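N-acetylglucosamine 2-epimerase (Xylella fastidiosa, PDB 3GT5) probably catalyses the epimerisation or isomerisation of a sugar, although its own substrate is not established. Local coordinates at residues D9-H14 against R337-A342; R208-A211 against L216-E219; L256-D261 against A323-D328. All blocks are in the same frame, centred on the assembly; numbering follows the deposited sequence.

Interaction 1: residues D9-H14 against R337-A342; sequences DFLRTH and RLWAYA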
ATOM      1  N   ASP A   9      20.481  11.365  -0.521  1.00 24.20           N
ATOM      2  CA  ASP A   9      21.149  11.183   0.760  1.00 25.50           C
ATOM      3  C   ASP A   9      20.108  11.038   1.880  1.00 23.13           C
ATOM      4  O   ASP A   9      20.160  10.113   2.670  1.00 24.02           O
ATOM      5  CB  ASP A   9      22.037  12.422   1.029  1.00 27.33           C
ATOM      6  CG  ASP A   9      22.772  12.368   2.365  1.00 35.25           C
ATOM      7  OD1 ASP A   9      23.342  11.302   2.696  1.00 43.72           O
ATOM      8  OD2 ASP A   9      22.809  13.419   3.068  1.00 44.79           O
ATOM      9  N   PHE A  10      19.171  11.969   1.929  1.00 22.20           N
ATOM     10  CA  PHE A  10      18.142  11.938   2.932  1.00 21.55           C
ATOM     11  C   PHE A  10      17.315  10.649   2.780  1.00 21.33           C
ATOM     12  O   PHE A  10      17.088   9.911   3.760  1.00 19.19           O
ATOM     13  CB  PHE A  10      17.219  13.153   2.861  1.00 21.74           C
ATOM     14  CG  PHE A  10      16.046  12.999   3.749  1.00 23.29           C
ATOM     15  CD1 PHE A  10      16.201  13.186   5.126  1.00 23.30           C
ATOM     16  CD2 PHE A  10      14.822  12.566   3.247  1.00 21.71           C
ATOM     17  CE1 PHE A  10      15.171  12.958   5.992  1.00 23.25           C
ATOM     18  CE2 PHE A  10      13.795  12.333   4.112  1.00 22.38           C
ATOM     19  CZ  PHE A  10      13.962  12.512   5.484  1.00 23.77           C
ATOM     20  N   LEU A  11      16.827  10.412   1.569  1.00 19.63           N
ATOM     21  CA  LEU A  11      15.916   9.268   1.343  1.00 20.05           C
ATOM     22  C   LEU A  11      16.555   7.915   1.649  1.00 20.15           C
ATOM     23  O   LEU A  11      15.951   7.029   2.300  1.00 18.88           O
ATOM     24  CB  LEU A  11      15.330   9.305  -0.084  1.00 20.81           C
ATOM     25  CG  LEU A  11      14.513  10.584  -0.372  1.00 21.04           C
ATOM     26  CD1 LEU A  11      14.349  10.881  -1.866  1.00 23.45           C
ATOM     27  CD2 LEU A  11      13.155  10.506   0.307  1.00 18.26           C
ATOM     28  N   ARG A  12      17.805   7.727   1.203  1.00 19.65           N
ATOM     29  CA  ARG A  12      18.511   6.484   1.463  1.00 20.15           C
ATOM     30  C   ARG A  12      18.788   6.271   2.947  1.00 19.96           C
ATOM     31  O   ARG A  12      18.617   5.171   3.460  1.00 18.83           O
ATOM     32  CB  ARG A  12      19.832   6.412   0.656  1.00 20.90           C
ATOM     33  CG  ARG A  12      19.584   6.172  -0.857  1.00 25.82           C
ATOM     34  CD  ARG A  12      20.905   6.158  -1.730  1.00 31.24           C
ATOM     35  NE  ARG A  12      22.031   5.583  -0.978  1.00 36.66           N
ATOM     36  CZ  ARG A  12      22.553   4.350  -1.088  1.00 39.46           C
ATOM     37  NH1 ARG A  12      22.113   3.450  -1.977  1.00 40.17           N
ATOM     38  NH2 ARG A  12      23.570   4.013  -0.282  1.00 41.44           N
ATOM     39  N   THR A  13      19.174   7.354   3.625  1.00 19.74           N
ATOM     40  CA  THR A  13      19.457   7.290   5.042  1.00 19.50           C
ATOM     41  C   THR A  13      18.174   6.962   5.776  1.00 18.82           C
ATOM     42  O   THR A  13      18.194   6.174   6.694  1.00 18.90           O
ATOM     43  CB  THR A  13      20.089   8.600   5.586  1.00 21.05           C
ATOM     44  OG1 THR A  13      21.278   8.892   4.830  1.00 24.37           O
ATOM     45  CG2 THR A  13      20.479   8.473   7.084  1.00 22.20           C
ATOM     46  N   HIS A  14      17.071   7.579   5.376  1.00 18.71           N
ATOM     47  CA  HIS A  14      15.804   7.327   6.043  1.00 18.18           C
ATOM     48  C   HIS A  14      15.355   5.884   5.890  1.00 18.60           C
ATOM     49  O   HIS A  14      14.899   5.265   6.866  1.00 18.12           O
ATOM     50  CB  HIS A  14      14.716   8.296   5.595  1.00 19.85           C
ATOM     51  CG  HIS A  14      13.423   8.074   6.300  1.00 17.82           C
ATOM     52  ND1 HIS A  14      13.317   8.124   7.681  1.00 21.05           N
ATOM     53  CD2 HIS A  14      12.211   7.674   5.843  1.00 21.81           C
ATOM     54  CE1 HIS A  14      12.072   7.825   8.030  1.00 21.96           C
ATOM     55  NE2 HIS A  14      11.376   7.564   6.929  1.00 21.08           N
ATOM     56  N   ARG A 337       6.325  20.348   2.812  1.00 21.84           N
ATOM     57  CA  ARG A 337       5.512  20.496   4.028  1.00 21.59           C
ATOM     58  C   ARG A 337       5.049  19.164   4.611  1.00 19.79           C
ATOM     59  O   ARG A 337       4.926  19.009   5.846  1.00 19.16           O
ATOM     60  CB  ARG A 337       4.365  21.526   3.848  1.00 23.56           C
ATOM     61  CG  ARG A 337       3.140  21.126   3.081  1.00 25.74           C
ATOM     62  CD  ARG A 337       2.053  22.281   3.149  1.00 29.05           C
ATOM     63  NE  ARG A 337       2.508  23.557   2.559  1.00 28.96           N
ATOM     64  CZ  ARG A 337       2.430  23.937   1.266  1.00 33.07           C
ATOM     65  NH1 ARG A 337       1.891  23.179   0.321  1.00 33.67           N
ATOM     66  NH2 ARG A 337       2.897  25.127   0.905  1.00 33.80           N
ATOM     67  N   LEU A 338       4.798  18.190   3.731  1.00 18.53           N
ATOM     68  CA  LEU A 338       4.439  16.850   4.175  1.00 17.77           C
ATOM     69  C   LEU A 338       5.612  16.243   4.931  1.00 18.00           C
ATOM     70  O   LEU A 338       5.438  15.671   6.000  1.00 18.89           O
ATOM     71  CB  LEU A 338       4.016  15.963   2.976  1.00 16.88           C
ATOM     72  CG  LEU A 338       2.585  16.277   2.500  1.00 18.24           C
ATOM     73  CD1 LEU A 338       2.373  15.758   1.077  1.00 17.73           C
ATOM     74  CD2 LEU A 338       1.531  15.691   3.404  1.00 21.26           C
ATOM     75  N   TRP A 339       6.813  16.353   4.360  1.00 17.81           N
ATOM     76  CA  TRP A 339       7.983  15.835   5.083  1.00 19.05           C
ATOM     77  C   TRP A 339       8.239  16.602   6.396  1.00 19.25           C
ATOM     78  O   TRP A 339       8.611  15.983   7.375  1.00 21.15           O
ATOM     79  CB  TRP A 339       9.242  15.859   4.211  1.00 19.37           C
ATOM     80  CG  TRP A 339       9.538  14.602   3.518  1.00 20.20           C
ATOM     81  CD1 TRP A 339       9.669  14.409   2.173  1.00 19.72           C
ATOM     82  CD2 TRP A 339       9.807  13.346   4.130  1.00 17.65           C
ATOM     83  NE1 TRP A 339       9.979  13.096   1.916  1.00 19.72           N
ATOM     84  CE2 TRP A 339      10.075  12.423   3.099  1.00 19.80           C
ATOM     85  CE3 TRP A 339       9.872  12.907   5.457  1.00 17.53           C
ATOM     86  CZ2 TRP A 339      10.383  11.092   3.364  1.00 18.74           C
ATOM     87  CZ3 TRP A 339      10.148  11.594   5.716  1.00 20.13           C
ATOM     88  CH2 TRP A 339      10.407  10.696   4.676  1.00 19.74           C
ATOM     89  N   ALA A 340       8.074  17.925   6.392  1.00 20.85           N
ATOM     90  CA  ALA A 340       8.302  18.709   7.609  1.00 21.05           C
ATOM     91  C   ALA A 340       7.381  18.237   8.713  1.00 20.92           C
ATOM     92  O   ALA A 340       7.803  18.057   9.850  1.00 21.36           O
ATOM     93  CB  ALA A 340       8.127  20.179   7.357  1.00 21.07           C
ATOM     94  N   TYR A 341       6.095  18.032   8.382  1.00 20.00           N
ATOM     95  CA  TYR A 341       5.170  17.432   9.350  1.00 20.03           C
ATOM     96  C   TYR A 341       5.594  16.030   9.842  1.00 19.25           C
ATOM     97  O   TYR A 341       5.639  15.712  11.039  1.00 19.55           O
ATOM     98  CB  TYR A 341       3.768  17.355   8.749  1.00 19.92           C
ATOM     99  CG  TYR A 341       2.849  16.648   9.677  1.00 20.39           C
ATOM    100  CD1 TYR A 341       2.380  17.277  10.826  1.00 22.60           C
ATOM    101  CD2 TYR A 341       2.491  15.332   9.472  1.00 20.76           C
ATOM    102  CE1 TYR A 341       1.588  16.611  11.707  1.00 21.36           C
ATOM    103  CE2 TYR A 341       1.704  14.646  10.368  1.00 22.43           C
ATOM    104  CZ  TYR A 341       1.247  15.292  11.495  1.00 21.55           C
ATOM    105  OH  TYR A 341       0.457  14.633  12.438  1.00 24.29           O
ATOM    106  N   ALA A 342       5.870  15.168   8.889  1.00 19.18           N
ATOM    107  CA  ALA A 342       6.249  13.799   9.207  1.00 18.73           C
ATOM    108  C   ALA A 342       7.534  13.761  10.026  1.00 18.03           C
ATOM    109  O   ALA A 342       7.623  13.044  10.993  1.00 18.82           O
ATOM    110  CB  ALA A 342       6.400  13.003   7.897  1.00 18.51           C
TER

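Interaction 2: residues R208-A211 against L216-E219; sequences RQAA and LVWE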
ATOM      1  N   ARG A 208     -14.330   6.126 -14.296  1.00 18.70           N
ATOM      2  CA  ARG A 208     -15.733   5.717 -14.182  1.00 17.99           C
ATOM      3  C   ARG A 208     -16.294   5.790 -12.769  1.00 18.58           C
ATOM      4  O   ARG A 208     -17.354   6.393 -12.558  1.00 18.95           O
ATOM      5  CB  ARG A 208     -15.940   4.320 -14.715  1.00 18.66           C
ATOM      6  CG  ARG A 208     -17.391   4.039 -15.003  1.00 22.53           C
ATOM      7  CD  ARG A 208     -17.547   2.573 -15.437  1.00 27.19           C
ATOM      8  NE  ARG A 208     -17.159   1.609 -14.389  1.00 29.88           N
ATOM      9  CZ  ARG A 208     -16.933   0.305 -14.599  1.00 32.56           C
ATOM     10  NH1 ARG A 208     -17.059  -0.218 -15.826  1.00 32.88           N
ATOM     11  NH2 ARG A 208     -16.570  -0.489 -13.595  1.00 30.83           N
ATOM     12  N   GLN A 209     -15.622   5.149 -11.833  1.00 16.84           N
ATOM     13  CA  GLN A 209     -16.139   5.129 -10.454  1.00 17.60           C
ATOM     14  C   GLN A 209     -16.058   6.494  -9.806  1.00 16.92           C
ATOM     15  O   GLN A 209     -16.989   6.885  -9.071  1.00 16.88           O
ATOM     16  CB  GLN A 209     -15.483   4.056  -9.563  1.00 17.36           C
ATOM     17  CG  GLN A 209     -15.613   2.582 -10.072  1.00 18.52           C
ATOM     18  CD  GLN A 209     -17.040   2.183 -10.354  1.00 18.23           C
ATOM     19  OE1 GLN A 209     -17.370   1.774 -11.467  1.00 22.11           O
ATOM     20  NE2 GLN A 209     -17.894   2.276  -9.341  1.00 18.69           N
ATOM     21  N   ALA A 210     -14.976   7.219 -10.046  1.00 18.16           N
ATOM     22  CA  ALA A 210     -14.841   8.577  -9.497  1.00 18.81           C
ATOM     23  C   ALA A 210     -15.980   9.491  -9.971  1.00 20.02           C
ATOM     24  O   ALA A 210     -16.402  10.345  -9.215  1.00 20.26           O
ATOM     25  CB  ALA A 210     -13.465   9.197  -9.846  1.00 18.35           C
ATOM     26  N   ALA A 211     -16.463   9.306 -11.210  1.00 18.95           N
ATOM     27  CA  ALA A 211     -17.583  10.078 -11.752  1.00 19.73           C
ATOM     28  C   ALA A 211     -18.848   9.949 -10.922  1.00 20.74           C
ATOM     29  O   ALA A 211     -19.670  10.845 -10.921  1.00 22.41           O
ATOM     30  CB  ALA A 211     -17.850   9.694 -13.194  1.00 20.52           C
ATOM     31  N   LEU A 216     -13.989  12.181  -6.895  1.00 21.14           N
ATOM     32  CA  LEU A 216     -13.059  11.493  -5.996  1.00 20.30           C
ATOM     33  C   LEU A 216     -13.452  10.032  -5.913  1.00 18.61           C
ATOM     34  O   LEU A 216     -14.570   9.671  -6.277  1.00 19.31           O
ATOM     35  CB  LEU A 216     -13.054  12.115  -4.601  1.00 21.36           C
ATOM     36  CG  LEU A 216     -12.505  13.540  -4.485  1.00 23.17           C
ATOM     37  CD1 LEU A 216     -12.555  13.935  -3.000  1.00 26.78           C
ATOM     38  CD2 LEU A 216     -11.080  13.658  -5.014  1.00 25.36           C
ATOM     39  N   VAL A 217     -12.531   9.183  -5.466  1.00 16.91           N
ATOM     40  CA  VAL A 217     -12.756   7.752  -5.390  1.00 16.86           C
ATOM     41  C   VAL A 217     -13.309   7.368  -4.009  1.00 16.58           C
ATOM     42  O   VAL A 217     -12.621   7.466  -2.993  1.00 17.04           O
ATOM     43  CB  VAL A 217     -11.460   6.949  -5.689  1.00 16.72           C
ATOM     44  CG1 VAL A 217     -11.688   5.442  -5.583  1.00 17.68           C
ATOM     45  CG2 VAL A 217     -10.863   7.355  -7.069  1.00 16.72           C
ATOM     46  N   TRP A 218     -14.559   6.946  -3.985  1.00 17.29           N
ATOM     47  CA  TRP A 218     -15.193   6.390  -2.796  1.00 17.95           C
ATOM     48  C   TRP A 218     -14.766   4.931  -2.627  1.00 18.01           C
ATOM     49  O   TRP A 218     -14.393   4.271  -3.616  1.00 18.20           O
ATOM     50  CB  TRP A 218     -16.722   6.507  -2.966  1.00 18.45           C
ATOM     51  CG  TRP A 218     -17.516   6.115  -1.783  1.00 17.53           C
ATOM     52  CD1 TRP A 218     -18.226   4.958  -1.629  1.00 16.18           C
ATOM     53  CD2 TRP A 218     -17.726   6.876  -0.574  1.00 18.10           C
ATOM     54  NE1 TRP A 218     -18.841   4.938  -0.404  1.00 19.57           N
ATOM     55  CE2 TRP A 218     -18.563   6.096   0.263  1.00 18.93           C
ATOM     56  CE3 TRP A 218     -17.290   8.140  -0.118  1.00 18.91           C
ATOM     57  CZ2 TRP A 218     -18.957   6.517   1.543  1.00 20.85           C
ATOM     58  CZ3 TRP A 218     -17.696   8.577   1.149  1.00 19.75           C
ATOM     59  CH2 TRP A 218     -18.530   7.774   1.954  1.00 19.91           C
ATOM     60  N   GLU A 219     -14.776   4.406  -1.405  1.00 17.24           N
ATOM     61  CA  GLU A 219     -14.232   3.084  -1.134  1.00 18.94           C
ATOM     62  C   GLU A 219     -15.157   1.933  -1.467  1.00 17.77           C
ATOM     63  O   GLU A 219     -14.697   0.878  -1.919  1.00 17.89           O
ATOM     64  CB  GLU A 219     -13.858   2.926   0.330  1.00 19.26           C
ATOM     65  CG  GLU A 219     -12.780   3.863   0.827  1.00 19.90           C
ATOM     66  CD  GLU A 219     -11.423   3.608   0.219  1.00 20.13           C
ATOM     67  OE1 GLU A 219     -11.020   2.432   0.044  1.00 21.20           O
ATOM     68  OE2 GLU A 219     -10.743   4.610  -0.131  1.00 21.37           O
TER
HETATM   69  O   HOH W   1     -16.297   6.722  -6.312  1.00 24.76           O

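Interaction 3: residues L256-D261 against A323-D328; sequences LLLILD and ATRSGD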
ATOM      1  N   LEU A 256       0.026   6.199  -8.514  1.00 14.53           N
ATOM      2  CA  LEU A 256      -0.091   5.079  -9.447  1.00 15.59           C
ATOM      3  C   LEU A 256      -0.325   5.543 -10.885  1.00 15.64           C
ATOM      4  O   LEU A 256       0.237   4.956 -11.835  1.00 15.71           O
ATOM      5  CB  LEU A 256      -1.200   4.122  -9.012  1.00 15.96           C
ATOM      6  CG  LEU A 256      -0.993   3.392  -7.700  1.00 16.59           C
ATOM      7  CD1 LEU A 256      -2.281   2.592  -7.442  1.00 18.11           C
ATOM      8  CD2 LEU A 256       0.297   2.456  -7.640  1.00 17.87           C
ATOM      9  N   LEU A 257      -1.130   6.590 -11.082  1.00 15.25           N
ATOM     10  CA  LEU A 257      -1.358   7.142 -12.428  1.00 15.02           C
ATOM     11  C   LEU A 257      -0.063   7.728 -13.007  1.00 16.17           C
ATOM     12  O   LEU A 257       0.174   7.653 -14.236  1.00 16.15           O
ATOM     13  CB  LEU A 257      -2.419   8.246 -12.388  1.00 14.70           C
ATOM     14  CG  LEU A 257      -3.810   7.809 -11.991  1.00 15.19           C
ATOM     15  CD1 LEU A 257      -4.778   9.027 -11.909  1.00 17.44           C
ATOM     16  CD2 LEU A 257      -4.379   6.766 -12.969  1.00 17.57           C
ATOM     17  N   LEU A 258       0.768   8.333 -12.159  1.00 15.95           N
ATOM     18  CA  LEU A 258       2.050   8.883 -12.627  1.00 17.75           C
ATOM     19  C   LEU A 258       3.098   7.769 -12.903  1.00 17.80           C
ATOM     20  O   LEU A 258       3.967   7.941 -13.758  1.00 19.28           O
ATOM     21  CB  LEU A 258       2.622   9.930 -11.658  1.00 18.36           C
ATOM     22  CG  LEU A 258       2.155  11.370 -11.908  1.00 22.18           C
ATOM     23  CD1 LEU A 258       2.836  12.057 -13.141  1.00 25.58           C
ATOM     24  CD2 LEU A 258       0.680  11.456 -12.046  1.00 24.46           C
ATOM     25  N   ILE A 259       2.990   6.653 -12.231  1.00 17.72           N
ATOM     26  CA  ILE A 259       3.833   5.481 -12.564  1.00 17.41           C
ATOM     27  C   ILE A 259       3.333   4.907 -13.906  1.00 18.58           C
ATOM     28  O   ILE A 259       4.133   4.594 -14.774  1.00 17.74           O
ATOM     29  CB  ILE A 259       3.809   4.426 -11.471  1.00 17.73           C
ATOM     30  CG1 ILE A 259       4.443   4.986 -10.183  1.00 17.92           C
ATOM     31  CG2 ILE A 259       4.583   3.152 -11.937  1.00 17.70           C
ATOM     32  CD1 ILE A 259       4.285   4.112  -8.963  1.00 20.04           C
ATOM     33  N   LEU A 260       2.022   4.842 -14.101  1.00 18.14           N
ATOM     34  CA  LEU A 260       1.497   4.391 -15.394  1.00 18.61           C
ATOM     35  C   LEU A 260       1.970   5.283 -16.530  1.00 19.36           C
ATOM     36  O   LEU A 260       2.294   4.791 -17.618  1.00 19.15           O
ATOM     37  CB  LEU A 260      -0.015   4.326 -15.384  1.00 18.55           C
ATOM     38  CG  LEU A 260      -0.582   3.087 -14.701  1.00 19.02           C
ATOM     39  CD1 LEU A 260      -2.015   3.361 -14.220  1.00 19.38           C
ATOM     40  CD2 LEU A 260      -0.558   1.858 -15.650  1.00 21.26           C
ATOM     41  N   ASP A 261       2.035   6.595 -16.267  1.00 19.16           N
ATOM     42  CA  ASP A 261       2.404   7.599 -17.281  1.00 20.99           C
ATOM     43  C   ASP A 261       3.861   7.437 -17.755  1.00 20.82           C
ATOM     44  O   ASP A 261       4.253   7.906 -18.853  1.00 21.36           O
ATOM     45  CB  ASP A 261       2.168   8.983 -16.691  1.00 19.95           C
ATOM     46  CG  ASP A 261       2.631  10.118 -17.586  1.00 24.63           C
ATOM     47  OD1 ASP A 261       1.929  10.450 -18.560  1.00 23.87           O
ATOM     48  OD2 ASP A 261       3.698  10.724 -17.277  1.00 28.23           O
ATOM     49  N   ALA A 323       5.292  16.883  -9.228  1.00 20.59           N
ATOM     50  CA  ALA A 323       6.290  17.965  -9.406  1.00 21.98           C
ATOM     51  C   ALA A 323       7.220  17.704 -10.584  1.00 23.11           C
ATOM     52  O   ALA A 323       7.470  18.625 -11.402  1.00 25.71           O
ATOM     53  CB  ALA A 323       7.104  18.198  -8.100  1.00 20.76           C
ATOM     54  N   THR A 324       7.732  16.483 -10.707  1.00 23.95           N
ATOM     55  CA  THR A 324       8.721  16.162 -11.728  1.00 25.97           C
ATOM     56  C   THR A 324       8.095  16.119 -13.117  1.00 26.24           C
ATOM     57  O   THR A 324       8.659  16.637 -14.076  1.00 26.35           O
ATOM     58  CB  THR A 324       9.416  14.824 -11.429  1.00 25.44           C
ATOM     59  OG1 THR A 324       9.971  14.878 -10.111  1.00 28.06           O
ATOM     60  CG2 THR A 324      10.555  14.595 -12.446  1.00 27.75           C
ATOM     61  N   ARG A 325       6.894  15.552 -13.206  1.00 26.60           N
ATOM     62  CA  ARG A 325       6.180  15.498 -14.478  1.00 26.62           C
ATOM     63  C   ARG A 325       5.637  16.856 -14.940  1.00 26.58           C
ATOM     64  O   ARG A 325       5.745  17.218 -16.130  1.00 27.22           O
ATOM     65  CB  ARG A 325       5.023  14.497 -14.359  1.00 25.90           C
ATOM     66  CG  ARG A 325       4.241  14.248 -15.630  1.00 28.65           C
ATOM     67  CD  ARG A 325       5.141  13.871 -16.813  1.00 32.57           C
ATOM     68  NE  ARG A 325       4.410  13.179 -17.870  1.00 33.65           N
ATOM     69  CZ  ARG A 325       3.627  13.750 -18.784  1.00 40.41           C
ATOM     70  NH1 ARG A 325       3.429  15.073 -18.806  1.00 43.32           N
ATOM     71  NH2 ARG A 325       3.026  12.979 -19.695  1.00 39.75           N
ATOM     72  N   SER A 326       5.057  17.610 -14.017  1.00 27.01           N
ATOM     73  CA  SER A 326       4.347  18.832 -14.357  1.00 28.77           C
ATOM     74  C   SER A 326       5.257  20.053 -14.420  1.00 30.32           C
ATOM     75  O   SER A 326       4.895  21.039 -15.054  1.00 31.79           O
ATOM     76  CB  SER A 326       3.241  19.098 -13.335  1.00 28.85           C
ATOM     77  OG  SER A 326       3.796  19.547 -12.105  1.00 27.92           O
ATOM     78  N   GLY A 327       6.393  20.007 -13.731  1.00 31.33           N
ATOM     79  CA  GLY A 327       7.225  21.205 -13.502  1.00 32.12           C
ATOM     80  C   GLY A 327       6.593  22.253 -12.583  1.00 32.30           C
ATOM     81  O   GLY A 327       7.116  23.349 -12.443  1.00 34.06           O
ATOM     82  N   ASP A 328       5.464  21.951 -11.960  1.00 32.18           N
ATOM     83  CA  ASP A 328       4.794  22.913 -11.100  1.00 32.25           C
ATOM     84  C   ASP A 328       5.431  22.847  -9.706  1.00 32.62           C
ATOM     85  O   ASP A 328       5.385  21.821  -9.037  1.00 31.28           O
ATOM     86  CB  ASP A 328       3.295  22.619 -11.044  1.00 32.68           C
ATOM     87  CG  ASP A 328       2.489  23.752 -10.472  1.00 31.90           C
ATOM     88  OD1 ASP A 328       2.936  24.421  -9.514  1.00 32.36           O
ATOM     89  OD2 ASP A 328       1.378  23.972 -10.985  1.00 33.95           O
TER

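Interaction 1: residues D9-H14 against R337-A342
Phe10 drives the edge of its ring into one face of the Trp339 indole, a T-shaped pair with the six-membered rings at 85° and their centroids 5.0 Å apart. The leading atom is Phe10 CE2, 3.7 Å from Trp339 CZ2, while Phe10 CZ rides over the CE3-CZ3 side of the same ring. With CG anti to the backbone N (chi1 171°), the phenyl group extends from its helix to meet the indole coming the other way. One turn later the roles reverse: Trp339 turns its own edge toward the face of His14, the planes nearly perpendicular, and Trp339 CH2 lies 3.7 Å from His14 CD2. The imidazole is held at its far end by a hydrogen bond between His14 NE2 and Trp354 NE1. Leu11 adds a looser touch, its CD2 4.2 Å from Trp339 CZ2.

All the close packing therefore falls on one indole, because the helix axes stay 14.5 Å apart and run at 38°; Phe5 stacks on Trp339 and Cys383 of helix 377-387 also touches it. The other side of helix 8-22 is different. There Asp9 and Thr13 are exposed, and Thr13 OG1 bonds back to Asp9 O at 2.7 Å. The whole is an aromatic cluster bridging helix 8-22 and helix 329-346, consistent with the (alpha/alpha)6 barrel of this family.

Interaction 2: residues R208-A211 against L216-E219
The turn that reverses the chain after helix 192-211 is closed here, where residues 208-211 of helix 192-211 meet segment 216-219. Ala210 presses its backbone against Leu216: Ala210 CA lies 3.4 Å from Leu216 O in a CA-H...O contact with 146° at the hydrogen. The methyl group of Ala210 lies against the same carbonyl, and its CB is a looser 4.2 Å from Val217 CG2. With so small a side chain the two backbones come close, Ala210 CA and Val217 CA being 4.7 Å apart.

A water joins the segments beside this packing. It donates to Gln209 O at 2.8 Å and accepts from Trp218 N at 2.9 Å; its third bond, to Leu216 O, is weak. On the helix itself, Arg208 grips Gln209 OE1 side-on through NE and NH2, with NE in the amide's carbonyl plane at 2.9 Å from OE1. Gln209 NE2 donates in turn to Trp225 O, so both ends of the amide are engaged.

Leu216 leans on Leu276 and Val279 of helix 269-284, Val217 on Gln172 at the start of helix 172-189, and the chain then enters strand 220-221.

Interaction 3: residues L256-D261 against A323-D328
Asp261 and Arg325 form a salt bridge in which the carboxylate faces the NE and NH2 side of the guanidinium group. The shorter bond runs from Arg325 NE to Asp261 OD2, 2.6 Å, and reaches the oxygen on its syn side, 18° out of the carboxylate plane. The second, from Arg325 NH2 to Asp261 OD1, is 3.0 Å and weak. The two planes are turned 47° against each other, so the pair is not coplanar, and the NE-OD2 bond is the shorter of the two.

Nearer the arginine's backbone, Leu258 packs on its aliphatic part. Leu258 CD1 comes within 3.5 Å of Arg325 CB and 3.6 Å of Arg325 CG, a close apolar contact. Arg325 sends CG away from its backbone N (chi1 -176°) and then bends at its second torsion, which carries the chain past Leu258 and on to the carboxylate. Asp261, one helical turn beyond Leu258, points its side chain toward the arginine.

The next shell fixes the end of the arginine's helix. Ser326 OG accepts from Asp328 N at 2.9 Å in an ST turn, and also bonds to Leu322 O. Gly327 leaves the helix with positive phi, and Asp328 is the N-cap of helix 329-346 and forms a salt bridge with Arg330. The contact thus ties helix 247-263 to the C-terminal end of helix 309-326. Helix 269-284 touches Leu258 through Ala273 and Asp261 through Val270, whereas helices 172-189 and 192-211 pack on other residues of segment 256-261.

Overall arrangement
Along the chain interaction 1 spans the widest interval, from helix 8-22 to helix 329-346, and the other two fall between its segments, interaction 2 closing before interaction 3 opens. The centres of interactions 1 and 2 are 30 Å apart; that of interaction 3 is 20 Å from each, and none of the three touches another. Helices 309-326 and 329-346 are consecutive, linking interaction 3 to interaction 1, while helix 269-284 borders both interactions 2 and 3. The contacts thus hold three separate places in the helical fold: the meeting of the N-terminal helix 8-22 with helix 329-346, a turn after one helix, and a junction of two helices.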